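PDB 3FP5: acyl-CoA Binding Protein from Moniliophthora perniciosa, which probably binds long-chain acyl-CoA esters and carries them for fatty acid metabolism. Local coordinates for residues 24-38 against 79-93. Numbering follows the deposited sequence.
Sequences IKPTQDEQLYFYKYF and KYVEKLLEILKKADT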
loop_
_atom_site.group_PDB
_atom_site.type_symbol
_atom_site.label_atom_id
_atom_site.label_comp_id
_atom_site.label_asym_id
_atom_site.label_seq_id
_atom_site.Cartn_x
_atom_site.Cartn_y
_atom_site.Cartn_z
ATOM N N ILE A 24 4.064 -13.800 5.434
ATOM C CA ILE A 24 3.959 -12.708 4.471
ATOM C C ILE A 24 3.870 -11.406 5.246
ATOM O O ILE A 24 2.809 -11.040 5.754
ATOM C CB ILE A 24 2.742 -12.863 3.539
ATOM C CG1 ILE A 24 2.823 -14.178 2.756
ATOM C CG2 ILE A 24 2.652 -11.669 2.584
ATOM C CD1 ILE A 24 1.531 -14.545 2.051
ATOM N N LYS A 25 4.999 -10.716 5.349
ATOM C CA LYS A 25 5.109 -9.594 6.269
ATOM C C LYS A 25 5.806 -8.395 5.639
ATOM O O LYS A 25 7.017 -8.425 5.409
ATOM C CB LYS A 25 5.869 -10.020 7.525
ATOM C CG LYS A 25 5.839 -8.990 8.642
ATOM C CD LYS A 25 6.813 -9.358 9.754
ATOM C CE LYS A 25 6.545 -8.553 11.015
ATOM N NZ LYS A 25 6.319 -7.109 10.725
ATOM N N PRO A 26 5.043 -7.327 5.373
ATOM C CA PRO A 26 5.660 -6.089 4.888
ATOM C C PRO A 26 6.573 -5.523 5.960
ATOM O O PRO A 26 6.253 -5.618 7.148
ATOM C CB PRO A 26 4.463 -5.153 4.693
ATOM C CG PRO A 26 3.270 -6.058 4.593
ATOM C CD PRO A 26 3.584 -7.194 5.519
ATOM N N THR A 27 7.699 -4.948 5.551
ATOM C CA THR A 27 8.579 -4.263 6.488
ATOM C C THR A 27 7.950 -2.944 6.939
ATOM O O THR A 27 6.921 -2.511 6.410
ATOM C CB THR A 27 9.945 -3.954 5.857
ATOM O OG1 THR A 27 9.768 -3.018 4.790
ATOM C CG2 THR A 27 10.594 -5.226 5.322
ATOM N N GLN A 28 8.567 -2.310 7.928
ATOM C CA GLN A 28 8.094 -1.023 8.410
ATOM C C GLN A 28 8.046 -0.024 7.256
ATOM O O GLN A 28 7.045 0.662 7.060
ATOM C CB GLN A 28 9.008 -0.520 9.532
ATOM C CG GLN A 28 8.826 0.934 9.904
ATOM C CD GLN A 28 9.755 1.351 11.029
ATOM O OE1 GLN A 28 9.994 0.588 11.967
ATOM N NE2 GLN A 28 10.287 2.564 10.940
ATOM N N ASP A 29 9.124 0.023 6.477
ATOM C CA ASP A 29 9.202 0.909 5.310
ATOM C C ASP A 29 8.126 0.576 4.276
ATOM O O ASP A 29 7.556 1.469 3.647
ATOM C CB ASP A 29 10.579 0.823 4.651
ATOM C CG ASP A 29 11.657 1.550 5.440
ATOM O OD1 ASP A 29 11.316 2.286 6.389
ATOM O OD2 ASP A 29 12.849 1.382 5.101
ATOM N N GLU A 30 7.861 -0.711 4.093
ATOM C CA GLU A 30 6.845 -1.137 3.132
ATOM C C GLU A 30 5.432 -0.740 3.588
ATOM O O GLU A 30 4.563 -0.427 2.770
ATOM C CB GLU A 30 6.961 -2.644 2.847
ATOM C CG GLU A 30 8.163 -2.985 1.950
ATOM C CD GLU A 30 8.514 -4.466 1.908
ATOM O OE1 GLU A 30 8.115 -5.213 2.827
ATOM O OE2 GLU A 30 9.198 -4.887 0.942
ATOM N N GLN A 31 5.201 -0.735 4.896
ATOM C CA GLN A 31 3.896 -0.334 5.400
ATOM C C GLN A 31 3.673 1.167 5.186
ATOM O O GLN A 31 2.570 1.597 4.854
ATOM C CB GLN A 31 3.739 -0.705 6.873
ATOM C CG GLN A 31 3.611 -2.207 7.114
ATOM C CD GLN A 31 2.256 -2.766 6.691
ATOM O OE1 GLN A 31 1.412 -2.051 6.142
ATOM N NE2 GLN A 31 2.039 -4.051 6.954
ATOM N N LEU A 32 4.725 1.957 5.371
ATOM C CA LEU A 32 4.645 3.383 5.065
ATOM C C LEU A 32 4.377 3.590 3.570
ATOM O O LEU A 32 3.638 4.488 3.177
ATOM C CB LEU A 32 5.931 4.092 5.481
ATOM C CG LEU A 32 6.009 4.384 6.981
ATOM C CD1 LEU A 32 7.397 4.865 7.354
ATOM C CD2 LEU A 32 4.948 5.400 7.398
ATOM N N TYR A 33 4.975 2.738 2.742
ATOM C CA TYR A 33 4.789 2.822 1.297
ATOM C C TYR A 33 3.334 2.514 0.939
ATOM O O TYR A 33 2.695 3.228 0.156
ATOM C CB TYR A 33 5.753 1.851 0.612
ATOM C CG TYR A 33 5.842 1.965 -0.889
ATOM C CD1 TYR A 33 6.944 2.568 -1.505
ATOM C CD2 TYR A 33 4.837 1.445 -1.699
ATOM C CE1 TYR A 33 7.034 2.644 -2.893
ATOM C CE2 TYR A 33 4.916 1.525 -3.076
ATOM C CZ TYR A 33 6.013 2.124 -3.670
ATOM O OH TYR A 33 6.077 2.188 -5.053
ATOM N N PHE A 34 2.804 1.441 1.517
ATOM C CA PHE A 34 1.392 1.124 1.340
ATOM C C PHE A 34 0.507 2.265 1.837
ATOM O O PHE A 34 -0.483 2.616 1.193
ATOM C CB PHE A 34 1.017 -0.157 2.092
ATOM C CG PHE A 34 1.430 -1.433 1.391
ATOM C CD1 PHE A 34 1.106 -1.654 0.057
ATOM C CD2 PHE A 34 2.098 -2.430 2.091
ATOM C CE1 PHE A 34 1.476 -2.847 -0.575
ATOM C CE2 PHE A 34 2.464 -3.626 1.470
ATOM C CZ PHE A 34 2.152 -3.827 0.136
ATOM N N TYR A 35 0.859 2.838 2.988
ATOM C CA TYR A 35 0.049 3.904 3.574
ATOM C C TYR A 35 -0.050 5.091 2.628
ATOM O O TYR A 35 -1.149 5.589 2.347
ATOM C CB TYR A 35 0.620 4.392 4.915
ATOM C CG TYR A 35 -0.208 5.521 5.505
ATOM C CD1 TYR A 35 -1.392 5.254 6.174
ATOM C CD2 TYR A 35 0.166 6.857 5.340
ATOM C CE1 TYR A 35 -2.168 6.276 6.698
ATOM C CE2 TYR A 35 -0.603 7.887 5.860
ATOM C CZ TYR A 35 -1.769 7.590 6.538
ATOM O OH TYR A 35 -2.546 8.601 7.052
ATOM N N LYS A 36 1.101 5.540 2.136
ATOM C CA LYS A 36 1.132 6.782 1.379
ATOM C C LYS A 36 0.323 6.628 0.088
ATOM O O LYS A 36 -0.441 7.524 -0.282
ATOM C CB LYS A 36 2.573 7.265 1.124
ATOM C CG LYS A 36 3.352 6.507 0.053
ATOM C CD LYS A 36 4.842 6.833 0.143
ATOM C CE LYS A 36 5.624 6.168 -0.980
ATOM N NZ LYS A 36 7.100 6.261 -0.781
ATOM N N TYR A 37 0.443 5.475 -0.566
ATOM C CA TYR A 37 -0.319 5.274 -1.797
ATOM C C TYR A 37 -1.783 4.931 -1.531
ATOM O O TYR A 37 -2.651 5.235 -2.354
ATOM C CB TYR A 37 0.361 4.272 -2.740
ATOM C CG TYR A 37 1.561 4.890 -3.417
ATOM C CD1 TYR A 37 1.415 6.014 -4.232
ATOM C CD2 TYR A 37 2.844 4.381 -3.218
ATOM C CE1 TYR A 37 2.504 6.589 -4.852
ATOM C CE2 TYR A 37 3.945 4.970 -3.822
ATOM C CZ TYR A 37 3.764 6.079 -4.641
ATOM O OH TYR A 37 4.841 6.679 -5.255
ATOM N N PHE A 38 -2.068 4.305 -0.387
ATOM C CA PHE A 38 -3.456 4.105 -0.011
ATOM C C PHE A 38 -4.189 5.446 0.127
ATOM O O PHE A 38 -5.265 5.624 -0.432
ATOM C CB PHE A 38 -3.596 3.292 1.275
ATOM C CG PHE A 38 -5.017 3.198 1.752
ATOM C CD1 PHE A 38 -5.885 2.260 1.204
ATOM C CD2 PHE A 38 -5.496 4.066 2.725
ATOM C CE1 PHE A 38 -7.201 2.177 1.635
ATOM C CE2 PHE A 38 -6.811 3.993 3.155
ATOM C CZ PHE A 38 -7.668 3.052 2.613
ATOM N N LYS A 79 1.262 1.663 -8.076
ATOM C CA LYS A 79 2.357 1.540 -7.127
ATOM C C LYS A 79 1.991 0.643 -5.942
ATOM O O LYS A 79 2.811 -0.148 -5.475
ATOM C CB LYS A 79 2.775 2.929 -6.633
ATOM C CG LYS A 79 3.432 3.778 -7.716
ATOM C CD LYS A 79 4.597 3.024 -8.331
ATOM C CE LYS A 79 5.357 3.885 -9.332
ATOM N NZ LYS A 79 6.426 3.104 -10.019
ATOM N N TYR A 80 0.762 0.778 -5.456
ATOM C CA TYR A 80 0.291 -0.006 -4.317
ATOM C C TYR A 80 0.233 -1.492 -4.699
ATOM O O TYR A 80 0.801 -2.360 -4.011
ATOM C CB TYR A 80 -1.089 0.502 -3.867
ATOM C CG TYR A 80 -1.574 -0.085 -2.560
ATOM C CD1 TYR A 80 -1.549 0.654 -1.374
ATOM C CD2 TYR A 80 -2.062 -1.387 -2.508
ATOM C CE1 TYR A 80 -2.002 0.091 -0.169
ATOM C CE2 TYR A 80 -2.512 -1.945 -1.319
ATOM C CZ TYR A 80 -2.478 -1.210 -0.156
ATOM O OH TYR A 80 -2.931 -1.800 1.011
ATOM N N VAL A 81 -0.447 -1.782 -5.805
ATOM C CA VAL A 81 -0.567 -3.170 -6.268
ATOM C C VAL A 81 0.810 -3.781 -6.536
ATOM O O VAL A 81 1.122 -4.892 -6.087
ATOM C CB VAL A 81 -1.456 -3.276 -7.529
ATOM C CG1 VAL A 81 -1.351 -4.686 -8.153
ATOM C CG2 VAL A 81 -2.901 -2.918 -7.184
ATOM N N GLU A 82 1.646 -3.049 -7.259
ATOM C CA GLU A 82 2.975 -3.544 -7.579
ATOM C C GLU A 82 3.844 -3.823 -6.347
ATOM O O GLU A 82 4.596 -4.804 -6.331
ATOM C CB GLU A 82 3.671 -2.589 -8.546
ATOM C CG GLU A 82 3.122 -2.712 -9.952
ATOM C CD GLU A 82 3.781 -1.748 -10.910
ATOM O OE1 GLU A 82 4.567 -0.890 -10.447
ATOM O OE2 GLU A 82 3.509 -1.857 -12.123
ATOM N N LYS A 83 3.739 -2.984 -5.315
ATOM C CA LYS A 83 4.484 -3.232 -4.086
ATOM C C LYS A 83 4.032 -4.539 -3.430
ATOM O O LYS A 83 4.854 -5.320 -2.943
ATOM C CB LYS A 83 4.324 -2.080 -3.092
ATOM C CG LYS A 83 5.052 -2.308 -1.764
ATOM C CD LYS A 83 6.531 -2.562 -1.994
ATOM C CE LYS A 83 7.224 -1.294 -2.483
ATOM N NZ LYS A 83 8.684 -1.501 -2.650
ATOM N N LEU A 84 2.726 -4.775 -3.409
ATOM C CA LEU A 84 2.219 -6.020 -2.841
ATOM C C LEU A 84 2.705 -7.212 -3.671
ATOM O O LEU A 84 3.140 -8.237 -3.123
ATOM C CB LEU A 84 0.688 -6.000 -2.773
ATOM C CG LEU A 84 0.064 -7.303 -2.267
ATOM C CD1 LEU A 84 0.610 -7.668 -0.868
ATOM C CD2 LEU A 84 -1.453 -7.189 -2.246
ATOM N N LEU A 85 2.641 -7.093 -4.997
ATOM C CA LEU A 85 3.118 -8.194 -5.842
ATOM C C LEU A 85 4.597 -8.486 -5.599
ATOM O O LEU A 85 5.003 -9.649 -5.522
ATOM C CB LEU A 85 2.856 -7.917 -7.326
ATOM C CG LEU A 85 1.375 -7.978 -7.699
ATOM C CD1 LEU A 85 1.150 -7.543 -9.135
ATOM C CD2 LEU A 85 0.841 -9.390 -7.474
ATOM N N GLU A 86 5.392 -7.430 -5.467
ATOM C CA GLU A 86 6.812 -7.556 -5.162
ATOM C C GLU A 86 6.982 -8.376 -3.890
ATOM O O GLU A 86 7.735 -9.348 -3.855
ATOM C CB GLU A 86 7.427 -6.167 -4.973
ATOM C CG GLU A 86 8.857 -6.177 -4.486
ATOM C CD GLU A 86 9.373 -4.780 -4.182
ATOM O OE1 GLU A 86 8.631 -3.798 -4.416
ATOM O OE2 GLU A 86 10.520 -4.669 -3.704
ATOM N N ILE A 87 6.251 -7.984 -2.853
ATOM C CA ILE A 87 6.347 -8.634 -1.551
ATOM C C ILE A 87 5.903 -10.098 -1.605
ATOM O O ILE A 87 6.532 -10.964 -0.992
ATOM C CB ILE A 87 5.533 -7.865 -0.490
ATOM C CG1 ILE A 87 6.259 -6.579 -0.112
ATOM C CG2 ILE A 87 5.286 -8.729 0.740
ATOM C CD1 ILE A 87 5.381 -5.571 0.639
ATOM N N LEU A 88 4.825 -10.370 -2.338
ATOM C CA LEU A 88 4.301 -11.726 -2.444
ATOM C C LEU A 88 5.296 -12.591 -3.198
ATOM O O LEU A 88 5.500 -13.746 -2.856
ATOM C CB LEU A 88 2.948 -11.730 -3.163
ATOM C CG LEU A 88 1.800 -11.049 -2.409
ATOM C CD1 LEU A 88 0.568 -10.965 -3.284
ATOM C CD2 LEU A 88 1.495 -11.801 -1.119
ATOM N N LYS A 89 5.925 -12.019 -4.221
ATOM C CA LYS A 89 6.884 -12.784 -5.019
ATOM C C LYS A 89 8.119 -13.133 -4.195
ATOM O O LYS A 89 8.643 -14.248 -4.281
ATOM C CB LYS A 89 7.263 -12.024 -6.290
ATOM C CG LYS A 89 6.125 -11.932 -7.288
ATOM C CD LYS A 89 6.520 -11.114 -8.512
ATOM C CE LYS A 89 5.352 -10.974 -9.484
ATOM N NZ LYS A 89 5.671 -10.054 -10.622
ATOM N N LYS A 90 8.564 -12.183 -3.382
ATOM C CA LYS A 90 9.693 -12.380 -2.482
ATOM C C LYS A 90 9.382 -13.415 -1.389
ATOM O O LYS A 90 10.255 -14.190 -0.993
ATOM C CB LYS A 90 10.087 -11.047 -1.847
ATOM C CG LYS A 90 11.287 -11.117 -0.921
ATOM C CD LYS A 90 12.572 -11.286 -1.708
ATOM C CE LYS A 90 13.782 -11.331 -0.791
ATOM N NZ LYS A 90 15.019 -11.705 -1.535
ATOM N N ALA A 91 8.147 -13.416 -0.895
ATOM C CA ALA A 91 7.736 -14.391 0.119
ATOM C C ALA A 91 7.789 -15.795 -0.470
ATOM O O ALA A 91 8.249 -16.743 0.179
ATOM C CB ALA A 91 6.348 -14.084 0.637
ATOM N N ASP A 92 7.285 -15.926 -1.691
ATOM C CA ASP A 92 7.480 -17.128 -2.483
ATOM C C ASP A 92 6.970 -18.395 -1.787
ATOM O O ASP A 92 7.693 -19.393 -1.656
ATOM C CB ASP A 92 8.960 -17.269 -2.834
ATOM C CG ASP A 92 9.229 -18.431 -3.763
ATOM O OD1 ASP A 92 8.511 -18.562 -4.783
ATOM O OD2 ASP A 92 10.160 -19.210 -3.468
ATOM N N THR A 93 5.725 -18.344 -1.331
ATOM C CA THR A 93 5.067 -19.507 -0.745
ATOM C C THR A 93 3.830 -19.847 -1.570
ATOM O O THR A 93 3.396 -19.062 -2.419
ATOM C CB THR A 93 4.648 -19.257 0.722
ATOM O OG1 THR A 93 3.659 -18.223 0.777
ATOM C CG2 THR A 93 5.850 -18.849 1.574
HETATM O O HOH W 1 10.270 -3.069 -0.822
HETATM O O HOH W 2 5.533 -0.310 -6.154
#
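Lys83 NZ, over the face of the Tyr33 ring across the contact, is gripped from three directions. Glu86 OE1 takes a salt bridge from Lys83 NZ at 2.9 Å. One water accepts from Lys83 NZ and donates to Glu30 OE2, so it bridges the two helices. The Tyr33 ring gives a cation-pi contact, its centroid 4.5 Å from Lys83 NZ. Lys83 is bent at chi2 and chi3, which lays CE over the centre of that ring. Tyr37 CE2 lies against the opposite face of Tyr33, offset toward the rim. A second water joins Tyr33 OH to Lys79 O. Glu30 OE1 accepts from Thr27 N at 2.8 Å, and Thr27 OG1 accepts from Glu30 N. This capping box starts helix 28-42 and helps fix the Glu30 carboxylate, which lies against Ile87 CG1 and CD1.

Helix segments 28-38 and 79-91 run nearly antiparallel, at 156°, within the helical bundle of the acyl-CoA binding protein family. Phe34 is the knob, set among Tyr80, Lys83, Leu84 and Ile87. The edge of Phe34 meets the Tyr80 face, with Phe34 CD1 over the ring centre and the planes at 52°. Lys83 CG lies over a Phe34 face, and Ile87 CD1 is 3.6 Å from Phe34 CE2. Tyr80 also packs on helix 5-17, and its OH hydrogen-bonds a MES molecule, probably from the crystallisation liquor. Lys79 CB sits over the Tyr37 ring, 3.6 Å from its centroid. Toward the other end, Ile24 CG2 meets Leu88 CD2 at 3.9 Å, while Ile24 CG1 touches Ala91 CB.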